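Local structure of multicopper oxidase (Uncultured bacterium, 4E9X) at residues G30-G34 with V170-S174; V113-G117 with T146-A152; V136-M142 with D187-F193; M143-W147 with I200-H204; A165-S169 with H258-K264. The protein probably couples the one-electron oxidation of substrates to the reduction of dioxygen to water, using type 1 copper and a trinuclear copper cluster formed between subunits. All coordinates share one frame. Residue numbers count along the deposited sequence, not the author numbering.

Contact 1. Residues G30-G34 with V170-S174; sequences GQVPG and VNAKS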
# COMPACT_ATOMS: atom_id res chain seq x y z
N GLY A 30 25.66 15.04 10.72
CA GLY A 30 24.96 16.28 10.96
C GLY A 30 24.04 16.71 9.84
O GLY A 30 23.72 17.88 9.70
N GLN A 31 23.53 15.73 9.03
CA GLN A 31 22.65 16.13 7.93
C GLN A 31 21.54 15.07 7.80
O GLN A 31 21.73 13.91 8.19
CB GLN A 31 23.41 16.25 6.62
CG GLN A 31 24.24 15.00 6.23
CD GLN A 31 24.79 15.17 4.82
OE1 GLN A 31 25.80 15.86 4.63
NE2 GLN A 31 24.14 14.54 3.86
N VAL A 32 20.41 15.49 7.19
CA VAL A 32 19.30 14.60 6.86
C VAL A 32 18.85 14.96 5.44
O VAL A 32 18.52 16.15 5.27
CB VAL A 32 18.12 14.68 7.79
CG1 VAL A 32 17.08 13.64 7.37
CG2 VAL A 32 18.57 14.43 9.27
N PRO A 33 18.82 14.08 4.44
CA PRO A 33 19.32 12.71 4.46
C PRO A 33 20.81 12.64 4.84
O PRO A 33 21.56 13.63 4.73
CB PRO A 33 19.23 12.34 2.98
CG PRO A 33 18.16 13.21 2.37
CD PRO A 33 18.26 14.50 3.13
N GLY A 34 21.20 11.50 5.37
CA GLY A 34 22.59 11.23 5.66
C GLY A 34 23.41 11.28 4.36
O GLY A 34 22.90 11.34 3.23
N VAL A 170 10.11 15.13 0.99
CA VAL A 170 11.11 14.42 0.23
C VAL A 170 12.46 15.01 0.62
O VAL A 170 12.62 16.24 0.66
CB VAL A 170 10.84 14.49 -1.30
CG1 VAL A 170 10.67 15.91 -1.81
CG2 VAL A 170 11.99 13.77 -2.08
N ASN A 171 13.42 14.16 0.92
CA ASN A 171 14.78 14.56 1.35
C ASN A 171 14.70 15.59 2.46
O ASN A 171 15.43 16.59 2.46
CB ASN A 171 15.61 15.05 0.17
CG ASN A 171 15.84 13.89 -0.80
OD1 ASN A 171 15.53 12.76 -0.48
ND2 ASN A 171 16.34 14.18 -2.02
N ALA A 172 13.78 15.34 3.40
CA ALA A 172 13.63 16.12 4.65
C ALA A 172 13.18 17.56 4.44
O ALA A 172 13.30 18.36 5.38
CB ALA A 172 14.88 16.05 5.52
N LYS A 173 12.59 17.91 3.29
CA LYS A 173 11.94 19.21 3.16
C LYS A 173 10.52 19.01 2.64
O LYS A 173 10.21 18.12 1.86
CB LYS A 173 12.77 20.15 2.27
CG LYS A 173 14.27 20.13 2.63
CD LYS A 173 15.08 21.36 2.27
CE LYS A 173 16.59 21.07 2.35
NZ LYS A 173 17.04 21.06 3.78
N SER A 174 9.67 19.93 3.11
CA SER A 174 8.28 20.05 2.71
C SER A 174 8.11 21.26 1.78
O SER A 174 8.63 22.35 2.10
CB SER A 174 7.47 20.22 4.00
OG SER A 174 6.08 20.54 3.75
O HOH W 1 17.10 18.36 3.81
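Val-170 ends strand 167-170 and opens a type I' beta turn that runs to Lys-173. Its CA-CB bond points away from segment 30-34. The turn is closed by two backbone bonds, Val-170 N to Lys-173 O and Lys-173 N to Val-170 O, both 3.1 Å. Asn-171 and Ala-172 fill its two corners, both with positive phi. Asn-171 packs against the ring of Pro-33: Asn-171 CB lies 3.8 Å from Pro-33 CG, and Asn-171 O lies 3.6 Å from Pro-33 CD. The peptide bond before Pro-33 is cis. The amide of Asn-171 is engaged elsewhere: OD1 accepts from Met-143 N and ND2 donates to Ile-141 O, which pins the turn to strand 138-147. The contact thus joins two loops from the two cupredoxin-like domains expected of a two-domain multicopper oxidase. One loop links strands 21-28 and 36-40 of the first; the other follows strand 167-170 of the second. Ala-172 points its CB at segment 30-34, 3.8 Å from Val-32 CG1 and 3.6 Å from Val-32 O. Trp-147 and Ile-15 also touch this methyl. Lys-173 curls back, and its NZ donates to water 1 at 2.7 Å. That water also lies 3.0 Å from Val-32 O and 2.8 Å from Asn-171 O, between the two backbones. Lys-173 NZ has a second partner in Gly-312 O. Ser-174 OG bonds to Gly-268 N.

Contact 2. Residues V113-G117 with T146-A152; sequences VGVRG and TWESAVA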
# COMPACT_ATOMS: atom_id res chain seq x y z
N VAL A 113 14.18 6.32 13.17
CA VAL A 113 13.99 6.28 11.73
C VAL A 113 12.71 7.02 11.39
O VAL A 113 12.67 7.76 10.40
CB VAL A 113 13.99 4.84 11.17
CG1 VAL A 113 13.76 4.84 9.67
CG2 VAL A 113 15.32 4.17 11.54
N GLY A 114 11.68 6.91 12.21
CA GLY A 114 10.39 7.54 11.86
C GLY A 114 10.44 9.07 11.89
O GLY A 114 9.85 9.71 10.98
N VAL A 115 11.11 9.66 12.90
CA VAL A 115 11.11 11.16 12.99
C VAL A 115 12.47 11.75 13.26
O VAL A 115 12.48 12.99 13.31
CB VAL A 115 10.09 11.69 14.01
CG1 VAL A 115 8.66 11.23 13.62
CG2 VAL A 115 10.35 11.28 15.47
N ARG A 116 13.58 11.00 13.43
CA ARG A 116 14.84 11.66 13.77
C ARG A 116 15.84 11.60 12.63
O ARG A 116 17.00 11.94 12.82
CB ARG A 116 15.45 11.09 15.05
CG ARG A 116 14.55 11.23 16.27
CD ARG A 116 14.26 12.67 16.69
NE ARG A 116 13.20 12.59 17.73
CZ ARG A 116 12.41 13.60 18.02
NH1 ARG A 116 12.55 14.83 17.47
NH2 ARG A 116 11.43 13.42 18.92
N GLY A 117 15.39 11.26 11.43
CA GLY A 117 16.19 11.44 10.25
C GLY A 117 17.39 10.53 10.14
O GLY A 117 18.31 10.83 9.40
N THR A 146 7.96 11.18 7.04
CA THR A 146 6.91 11.96 7.70
C THR A 146 7.41 12.48 9.04
O THR A 146 8.40 12.00 9.59
CB THR A 146 5.59 11.16 7.90
OG1 THR A 146 5.78 10.24 8.98
CG2 THR A 146 5.23 10.41 6.63
N TRP A 147 6.70 13.46 9.59
CA TRP A 147 7.17 14.17 10.78
C TRP A 147 5.97 14.43 11.69
O TRP A 147 4.89 14.69 11.22
CB TRP A 147 7.81 15.52 10.46
CG TRP A 147 8.89 15.37 9.41
CD1 TRP A 147 8.69 15.37 8.05
CD2 TRP A 147 10.28 15.16 9.62
NE1 TRP A 147 9.90 15.18 7.39
CE2 TRP A 147 10.89 15.05 8.33
CE3 TRP A 147 11.07 15.05 10.79
CZ2 TRP A 147 12.27 14.85 8.18
CZ3 TRP A 147 12.44 14.85 10.58
CH2 TRP A 147 13.03 14.75 9.31
N GLU A 148 6.22 14.37 13.00
CA GLU A 148 5.18 14.61 14.01
C GLU A 148 5.51 15.89 14.75
O GLU A 148 6.42 15.89 15.59
CB GLU A 148 5.16 13.44 15.00
CG GLU A 148 4.82 12.14 14.27
CD GLU A 148 5.18 10.89 15.02
OE1 GLU A 148 5.62 11.06 16.19
OE2 GLU A 148 5.07 9.76 14.54
N SER A 149 4.84 17.00 14.47
CA SER A 149 5.28 18.27 15.03
C SER A 149 5.26 18.29 16.55
O SER A 149 6.06 19.06 17.13
CB SER A 149 4.43 19.43 14.47
OG SER A 149 3.10 19.38 14.93
N ALA A 150 4.40 17.50 17.19
CA ALA A 150 4.36 17.59 18.66
C ALA A 150 5.66 17.19 19.32
O ALA A 150 5.91 17.54 20.48
CB ALA A 150 3.25 16.70 19.20
N VAL A 151 6.45 16.38 18.62
CA VAL A 151 7.71 15.93 19.25
C VAL A 151 8.92 16.52 18.57
O VAL A 151 10.05 16.00 18.73
CB VAL A 151 7.79 14.39 19.29
CG1 VAL A 151 6.57 13.94 20.09
CG2 VAL A 151 7.87 13.73 17.90
N ALA A 152 8.75 17.61 17.83
CA ALA A 152 9.89 18.21 17.14
C ALA A 152 11.05 18.55 18.06
O ALA A 152 12.23 18.49 17.65
CB ALA A 152 9.44 19.48 16.40
O HOH W 2 8.31 8.91 8.91
O HOH W 3 6.51 10.48 11.52
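Gly-114, near the end of helix 109-115, brings its carbonyl to Thr-146 of strand 138-147. Gly-114 O and Thr-146 O are 3.0 Å apart, but both are acceptors and do not bond. Water 2 bridges the segments: it donates to Gly-114 O at 2.7 Å and accepts from Thr-146 N at 3.0 Å. Water 3 lies 2.7 Å from Thr-146 OG1 and makes weak bonds to Gly-114 O (3.5 Å) and Glu-148 OE2 (3.4 Å). Glu-148 OE1 accepts from Gly-159 N. Val-115 is the most covered residue here. Its CG1 rests 3.8 Å from Glu-148 CD, and its CG2 meets Val-151 CG2 at 4.2 Å. Val-115 O sits 3.3 Å from Trp-147 CZ3 and is buried without a polar partner. Arg-116 starts away from segment 146-152, but its guanidinium returns to it. Arg-116 NH1 and NH2 both donate to Val-151 O, at 3.0 and 2.9 Å. Its NE forms a salt bridge with Glu-111, while Lys-24 O and Glu-157 O take further bonds. The segment lies between two ligands of the type 1 copper, His-112 and Met-118. The end of strand 138-147 and the chain beyond it pack on this copper loop of the first domain. The result is a buried junction of mixed character: Val-115 packs on Val-151, two waters bridge Gly-114 to segment 146-152, and Arg-116, paired with Glu-111, gathers several carbonyls.

Contact 3. Residues V136-M142 with D187-F193; sequences VTKDVIM and DVVKIRF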
# COMPACT_ATOMS: atom_id res chain seq x y z
N VAL A 136 21.22 6.86 -19.14
CA VAL A 136 20.85 7.83 -18.12
C VAL A 136 21.79 9.04 -18.12
O VAL A 136 23.02 8.89 -18.17
CB VAL A 136 20.87 7.13 -16.75
CG1 VAL A 136 20.70 8.14 -15.62
CG2 VAL A 136 19.76 6.08 -16.71
N THR A 137 21.20 10.23 -18.05
CA THR A 137 21.95 11.48 -18.01
C THR A 137 21.80 12.18 -16.67
O THR A 137 22.56 13.10 -16.36
CB THR A 137 21.54 12.44 -19.13
OG1 THR A 137 20.17 12.75 -18.91
CG2 THR A 137 21.71 11.77 -20.51
N LYS A 138 20.87 11.71 -15.84
CA LYS A 138 20.68 12.35 -14.53
C LYS A 138 20.12 11.30 -13.57
O LYS A 138 19.17 10.61 -13.97
CB LYS A 138 19.69 13.49 -14.65
CG LYS A 138 19.62 14.36 -13.38
CD LYS A 138 18.47 15.34 -13.49
CE LYS A 138 18.58 16.28 -14.70
NZ LYS A 138 19.89 16.98 -14.65
N ASP A 139 20.70 11.19 -12.40
CA ASP A 139 20.32 10.21 -11.37
C ASP A 139 19.83 10.99 -10.19
O ASP A 139 20.46 11.99 -9.82
CB ASP A 139 21.57 9.34 -11.10
CG ASP A 139 21.31 8.05 -10.36
OD1 ASP A 139 20.19 7.77 -9.91
OD2 ASP A 139 22.31 7.30 -10.23
N VAL A 140 18.69 10.60 -9.64
CA VAL A 140 17.91 11.37 -8.68
C VAL A 140 17.50 10.48 -7.52
O VAL A 140 16.89 9.45 -7.73
CB VAL A 140 16.64 11.89 -9.40
CG1 VAL A 140 15.65 12.61 -8.49
CG2 VAL A 140 17.06 12.80 -10.58
N ILE A 141 17.80 10.93 -6.30
CA ILE A 141 17.39 10.22 -5.08
C ILE A 141 16.27 10.97 -4.43
O ILE A 141 16.41 12.17 -4.15
CB ILE A 141 18.61 10.07 -4.14
CG1 ILE A 141 19.53 8.93 -4.66
CG2 ILE A 141 18.21 9.84 -2.68
CD1 ILE A 141 20.90 8.87 -4.01
N MET A 142 15.17 10.27 -4.13
CA MET A 142 14.01 10.83 -3.42
C MET A 142 13.65 9.96 -2.22
O MET A 142 13.08 8.87 -2.37
CB MET A 142 12.77 10.92 -4.34
CG MET A 142 13.00 11.95 -5.47
SD MET A 142 11.43 12.29 -6.26
CE MET A 142 11.90 13.27 -7.69
N ASP A 187 17.01 14.59 -21.91
CA ASP A 187 17.53 13.92 -20.72
C ASP A 187 16.83 12.58 -20.53
O ASP A 187 15.69 12.37 -20.93
CB ASP A 187 17.31 14.79 -19.47
CG ASP A 187 18.48 15.70 -19.14
OD1 ASP A 187 19.66 15.36 -19.41
OD2 ASP A 187 18.23 16.80 -18.56
N VAL A 188 17.57 11.67 -19.88
CA VAL A 188 17.04 10.35 -19.47
C VAL A 188 17.29 10.28 -17.99
O VAL A 188 18.44 10.25 -17.53
CB VAL A 188 17.78 9.24 -20.22
CG1 VAL A 188 17.24 7.86 -19.75
CG2 VAL A 188 17.62 9.43 -21.71
N VAL A 189 16.19 10.29 -17.23
CA VAL A 189 16.29 10.55 -15.77
C VAL A 189 16.01 9.24 -15.02
O VAL A 189 14.95 8.66 -15.19
CB VAL A 189 15.32 11.64 -15.35
CG1 VAL A 189 15.53 12.00 -13.87
CG2 VAL A 189 15.47 12.91 -16.21
N LYS A 190 16.97 8.84 -14.18
CA LYS A 190 16.73 7.68 -13.29
C LYS A 190 16.29 8.28 -11.96
O LYS A 190 17.03 9.11 -11.42
CB LYS A 190 18.01 6.86 -13.18
CG LYS A 190 17.89 5.74 -12.13
CD LYS A 190 19.18 4.89 -12.15
CE LYS A 190 19.14 3.69 -11.29
NZ LYS A 190 18.30 2.57 -11.82
N ILE A 191 15.12 7.87 -11.45
CA ILE A 191 14.68 8.31 -10.12
C ILE A 191 14.63 7.07 -9.21
O ILE A 191 14.04 6.06 -9.59
CB ILE A 191 13.35 9.05 -10.16
CG1 ILE A 191 13.49 10.28 -11.10
CG2 ILE A 191 12.95 9.49 -8.77
CD1 ILE A 191 12.30 10.54 -11.93
N ARG A 192 15.23 7.23 -8.05
CA ARG A 192 15.25 6.18 -7.02
C ARG A 192 14.39 6.67 -5.87
O ARG A 192 14.79 7.63 -5.17
CB ARG A 192 16.70 5.96 -6.58
CG ARG A 192 17.63 5.57 -7.74
CD ARG A 192 19.06 5.53 -7.26
NE ARG A 192 20.10 5.50 -8.30
CZ ARG A 192 20.85 4.45 -8.53
NH1 ARG A 192 20.69 3.25 -7.95
NH2 ARG A 192 21.83 4.58 -9.44
N PHE A 193 13.25 6.00 -5.66
CA PHE A 193 12.34 6.33 -4.56
C PHE A 193 12.66 5.45 -3.34
O PHE A 193 12.84 4.24 -3.52
CB PHE A 193 10.88 6.04 -4.94
CG PHE A 193 10.34 6.81 -6.13
CD1 PHE A 193 10.27 8.21 -6.12
CD2 PHE A 193 9.83 6.15 -7.21
CE1 PHE A 193 9.72 8.91 -7.18
CE2 PHE A 193 9.31 6.86 -8.31
CZ PHE A 193 9.20 8.24 -8.27
O HOH W 4 19.76 18.49 -17.07
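Backbone hydrogen bonds define this pair as parallel strands, with axes 4.7 Å apart and 19° between their directions. The regular pattern runs from Lys-190 N to Lys-138 O (2.8 Å), Val-140 N to Lys-190 O (2.9 Å), Arg-192 N to Val-140 O (2.8 Å) and Met-142 N to Arg-192 O (2.9 Å). At the start, Thr-137 N donates to Val-188 O at 2.8 Å, and Lys-138 N adds a weak bond to the same oxygen. CA-H...O contacts fill in, such as Ile-191 CA to Val-140 O at 3.4 Å. Side-chain hydrogen bonds extend the pairing before Lys-138. Thr-137 OG1 accepts from Val-188 N at 3.0 Å and donates to Asp-187 OD1 at 2.7 Å. Water 4 joins Lys-138 NZ (2.9 Å) to Asp-187 OD2 (2.7 Å). The salt bridge is bidentate: Arg-192 NE and NH2 reach Asp-139 OD1 and OD2 at 2.8 and 2.9 Å. Lys-190, on the same face, is paired with Asp-238 and Glu-133. Among the apolar contacts, Val-140 CG2 meets Val-189 CG1 at 3.7 Å. Met-142 SD makes a Met-aromatic contact at the edge of the Phe-193 ring, 3.9 Å from CE1. Phe-251 of the facing sheet covers this side, as in a cupredoxin beta sandwich. The chemistry implies a two-faced sheet: the Val-140, Ile-191 and Met-142 face is apolar apart from Lys-138; the other pairs its charges around Ile-141.

Contact 4. Residues M143-W147 with I200-H204; sequences MMSTW and IHAMH. With CU (copper (II) ion), chain G.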
# COMPACT_ATOMS: atom_id res chain seq x y z
N MET A 143 13.99 10.45 -1.01
CA MET A 143 13.73 9.66 0.21
C MET A 143 12.57 10.30 0.93
O MET A 143 12.67 11.47 1.40
CB MET A 143 15.00 9.70 1.09
CG MET A 143 16.23 9.16 0.33
SD MET A 143 17.69 8.86 1.38
CE MET A 143 17.19 7.35 2.20
N MET A 144 11.46 9.61 1.00
CA MET A 144 10.24 10.16 1.58
C MET A 144 10.11 9.80 3.04
O MET A 144 10.49 8.69 3.44
CB MET A 144 8.99 9.66 0.83
CG MET A 144 8.59 10.53 -0.37
SD MET A 144 9.81 10.63 -1.69
CE MET A 144 9.80 8.91 -2.23
N SER A 145 9.60 10.72 3.87
CA SER A 145 9.37 10.46 5.29
C SER A 145 8.29 11.43 5.77
O SER A 145 7.77 12.28 5.05
CB SER A 145 10.64 10.55 6.11
OG SER A 145 11.13 11.87 6.17
N THR A 146 7.96 11.18 7.04
CA THR A 146 6.91 11.96 7.70
C THR A 146 7.41 12.48 9.04
O THR A 146 8.40 12.00 9.59
CB THR A 146 5.59 11.16 7.90
OG1 THR A 146 5.78 10.24 8.98
CG2 THR A 146 5.23 10.41 6.63
N TRP A 147 6.70 13.46 9.59
CA TRP A 147 7.17 14.17 10.78
C TRP A 147 5.97 14.43 11.69
O TRP A 147 4.89 14.69 11.22
CB TRP A 147 7.81 15.52 10.46
CG TRP A 147 8.89 15.37 9.41
CD1 TRP A 147 8.69 15.37 8.05
CD2 TRP A 147 10.28 15.16 9.62
NE1 TRP A 147 9.90 15.18 7.39
CE2 TRP A 147 10.89 15.05 8.33
CE3 TRP A 147 11.07 15.05 10.79
CZ2 TRP A 147 12.27 14.85 8.18
CZ3 TRP A 147 12.44 14.85 10.58
CH2 TRP A 147 13.03 14.75 9.31
N ILE A 200 3.22 5.81 3.71
CA ILE A 200 3.10 5.34 2.32
C ILE A 200 2.96 6.55 1.40
O ILE A 200 2.30 7.48 1.78
CB ILE A 200 1.95 4.32 2.31
CG1 ILE A 200 2.24 3.15 3.28
CG2 ILE A 200 1.68 3.80 0.96
CD1 ILE A 200 1.23 2.03 3.14
N HIS A 201 3.60 6.50 0.24
CA HIS A 201 3.70 7.69 -0.62
C HIS A 201 3.40 7.25 -2.05
O HIS A 201 4.04 6.32 -2.59
CB HIS A 201 5.14 8.25 -0.55
CG HIS A 201 5.50 8.68 0.84
ND1 HIS A 201 5.20 9.92 1.32
CD2 HIS A 201 6.10 7.99 1.85
CE1 HIS A 201 5.61 9.99 2.61
NE2 HIS A 201 6.17 8.83 2.93
N ALA A 202 2.42 7.89 -2.68
CA ALA A 202 2.00 7.49 -4.03
C ALA A 202 2.60 8.50 -5.00
O ALA A 202 2.07 9.56 -5.23
CB ALA A 202 0.48 7.44 -4.08
N MET A 203 3.78 8.24 -5.51
CA MET A 203 4.55 9.28 -6.23
C MET A 203 4.08 9.36 -7.69
O MET A 203 4.19 8.38 -8.44
CB MET A 203 6.04 8.91 -6.16
CG MET A 203 6.55 8.84 -4.71
SD MET A 203 6.24 10.31 -3.70
CE MET A 203 7.15 11.61 -4.55
N HIS A 204 3.57 10.51 -8.05
CA HIS A 204 2.97 10.74 -9.38
C HIS A 204 3.73 11.82 -10.16
O HIS A 204 3.86 12.95 -9.66
CB HIS A 204 1.54 11.18 -9.19
CG HIS A 204 0.84 11.64 -10.42
ND1 HIS A 204 0.85 10.93 -11.64
CD2 HIS A 204 0.12 12.76 -10.66
CE1 HIS A 204 0.14 11.66 -12.55
NE2 HIS A 204 -0.31 12.76 -11.96
CU CU G . -1.44 14.03 -12.61
O HOH W 5 7.59 7.77 5.06
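The two backbones are not sheet partners. Strands 143-147 and 201-204 approach to 9.4 Å between their axes and run at 134° to each other, so the contact is made mainly by side chains. The nearest CA atoms are those of Met-144 and His-201, 7.3 Å apart. Met-144 lays its CB over the face of the His-201 imidazole, 3.5 Å from the ring centroid, which is a CH-pi contact. Its sulfur goes on to Met-203, two residues beyond His-201: Met-144 SD is 4.0 Å from Met-203 CE. Thr-146 CG2 reaches His-201 CE1 at 4.1 Å. The polar link is a water: water 5 is 2.8 Å from His-201 NE2 and bonds weakly to Met-144 O at 3.4 Å. His-201 ND1 is hydrogen-bonded to Asp-253 OD2. One residue past Met-203, His-204 is out of reach of segment 143-147. Its NE2 binds copper at 1.8 Å, and His-60 of the third subunit binds the same ion. His-204 also lines the dioxygen pocket. The contact is thus core packing between the two sheets of the second domain, a cupredoxin-like sandwich. Strand 138-147 lies between strands 167-170 and 187-195 in one sheet. Strand 201-205 lies between 248-253 and 228-231 in the other and carries its histidine ligand to the subunit interface.

Contact 5. Residues A165-S169 with H258-K264; sequences ADYFS and HVTAGGK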
# COMPACT_ATOMS: atom_id res chain seq x y z
N ALA A 165 1.24 12.33 12.54
CA ALA A 165 2.20 12.76 11.49
C ALA A 165 1.49 13.83 10.69
O ALA A 165 0.51 13.53 10.02
CB ALA A 165 2.68 11.58 10.65
N ASP A 166 1.95 15.08 10.83
CA ASP A 166 1.26 16.20 10.25
C ASP A 166 2.14 16.98 9.28
O ASP A 166 1.67 17.96 8.68
CB ASP A 166 0.70 17.15 11.32
CG ASP A 166 1.72 17.57 12.37
OD1 ASP A 166 2.84 17.07 12.42
OD2 ASP A 166 1.36 18.44 13.22
N TYR A 167 3.37 16.55 9.05
CA TYR A 167 4.21 17.13 8.00
C TYR A 167 4.89 15.97 7.25
O TYR A 167 5.03 14.87 7.74
CB TYR A 167 5.27 18.08 8.51
CG TYR A 167 4.78 19.39 9.09
CD1 TYR A 167 4.91 20.57 8.39
CD2 TYR A 167 4.22 19.39 10.38
CE1 TYR A 167 4.47 21.80 8.95
CE2 TYR A 167 3.79 20.61 10.92
CZ TYR A 167 3.91 21.80 10.22
OH TYR A 167 3.47 22.98 10.80
N PHE A 168 5.19 16.24 5.99
CA PHE A 168 5.60 15.23 4.99
C PHE A 168 6.71 15.76 4.10
O PHE A 168 6.70 16.96 3.81
CB PHE A 168 4.39 14.76 4.14
CG PHE A 168 3.20 14.38 5.02
CD1 PHE A 168 3.12 13.07 5.51
CD2 PHE A 168 2.25 15.33 5.38
CE1 PHE A 168 2.08 12.74 6.37
CE2 PHE A 168 1.21 14.98 6.25
CZ PHE A 168 1.15 13.69 6.74
N SER A 169 7.64 14.93 3.64
CA SER A 169 8.75 15.50 2.92
C SER A 169 9.34 14.54 1.90
O SER A 169 9.15 13.31 1.94
CB SER A 169 9.87 15.90 3.91
OG SER A 169 10.27 14.74 4.70
N HIS A 258 -1.08 14.10 2.52
CA HIS A 258 0.36 14.35 2.54
C HIS A 258 0.74 15.62 1.81
O HIS A 258 1.90 16.03 1.96
CB HIS A 258 1.08 13.17 1.84
CG HIS A 258 0.96 11.92 2.66
ND1 HIS A 258 1.65 10.78 2.35
CD2 HIS A 258 0.25 11.64 3.79
CE1 HIS A 258 1.37 9.84 3.24
NE2 HIS A 258 0.51 10.34 4.13
N VAL A 259 -0.19 16.24 1.04
CA VAL A 259 0.19 17.53 0.44
C VAL A 259 -0.34 18.66 1.30
O VAL A 259 -0.91 19.67 0.91
CB VAL A 259 -0.26 17.66 -1.02
CG1 VAL A 259 0.62 16.68 -1.84
CG2 VAL A 259 -1.69 17.39 -1.23
N THR A 260 -0.07 18.49 2.59
CA THR A 260 -0.40 19.50 3.59
C THR A 260 0.83 19.66 4.49
O THR A 260 1.76 18.83 4.49
CB THR A 260 -1.63 19.12 4.44
OG1 THR A 260 -1.34 17.95 5.28
CG2 THR A 260 -2.86 18.81 3.60
N ALA A 261 0.80 20.72 5.32
CA ALA A 261 1.89 20.97 6.26
C ALA A 261 1.23 21.56 7.49
O ALA A 261 0.71 22.68 7.41
CB ALA A 261 2.87 21.98 5.68
N GLY A 262 1.17 20.84 8.60
CA GLY A 262 0.48 21.45 9.76
C GLY A 262 -0.98 21.75 9.50
O GLY A 262 -1.49 22.72 10.11
N GLY A 263 -1.63 20.98 8.65
CA GLY A 263 -3.04 21.17 8.32
C GLY A 263 -3.25 22.22 7.24
O GLY A 263 -4.40 22.49 6.87
N LYS A 264 -2.21 22.85 6.72
CA LYS A 264 -2.33 23.84 5.63
C LYS A 264 -1.83 23.31 4.29
O LYS A 264 -1.02 22.40 4.23
CB LYS A 264 -1.60 25.13 6.01
CG LYS A 264 -1.45 25.47 7.47
CD LYS A 264 -0.20 26.29 7.82
CE LYS A 264 1.12 25.65 7.40
NZ LYS A 264 1.94 25.10 8.52
O HOH W 6 -0.92 18.38 7.85
O HOH W 7 4.40 18.84 5.22
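Phe-168 lays its ring on the imidazole of His-258 in an offset stack, with centroids 4.3 Å apart and planes at 17°. Its CE1 is 3.3 Å from His-258 CD2. His-258 CA also sits over the phenyl face, 3.8 Å from the centroid, while ND1 bonds to Asp-253. Thr-260 O meets the edge of the phenyl ring, 3.6 Å from Phe-168 CD2. Asp-166 and Tyr-167 form a classic beta bulge opposite Trp-147, by strand 167-170, outermost in its sheet within this chain. Asp-166 O accepts from Gly-262 N at 2.9 Å. Gly-262 lies in a type I' turn from Ala-261 to Lys-264, and a CB there would clash with Tyr-167 OH. The Tyr-167 ring covers this turn, with CE1 3.6 Å from Ala-261 CB. Water 6 ties Asp-166 O to Thr-260 OG1 and Gly-263 N; Thr-260 OG1 is also hydrogen-bonded to Thr-257 O. Water 7 ties Phe-168 N to Thr-260 O. Pro-161 of the third subunit packs on Phe-168.

Strand 138-147 is the common thread. Contact 3 uses its first half, contact 4 its second half, and contact 2 its end and the turn beyond. Contact 5 lies on the neighbouring strand 167-170, about 11 Å between centres from contact 4, with Ser-169 OG bonded to Trp-147 NE1 at 2.8 Å. Asn-171 of contact 1 binds the same strand, its OD1 2.8 Å from Met-143 N. Phe-193 CE1 of contact 3 meets Met-203 CB of contact 4 at 3.8 Å. Contacts 1 and 2 tie the two domains together near copper; the side chains of Val-32 and Arg-116 are about 11 and 7 Å from an ion. Segment 200-204 of contact 4 also carries His-204, a ligand of the trinuclear site.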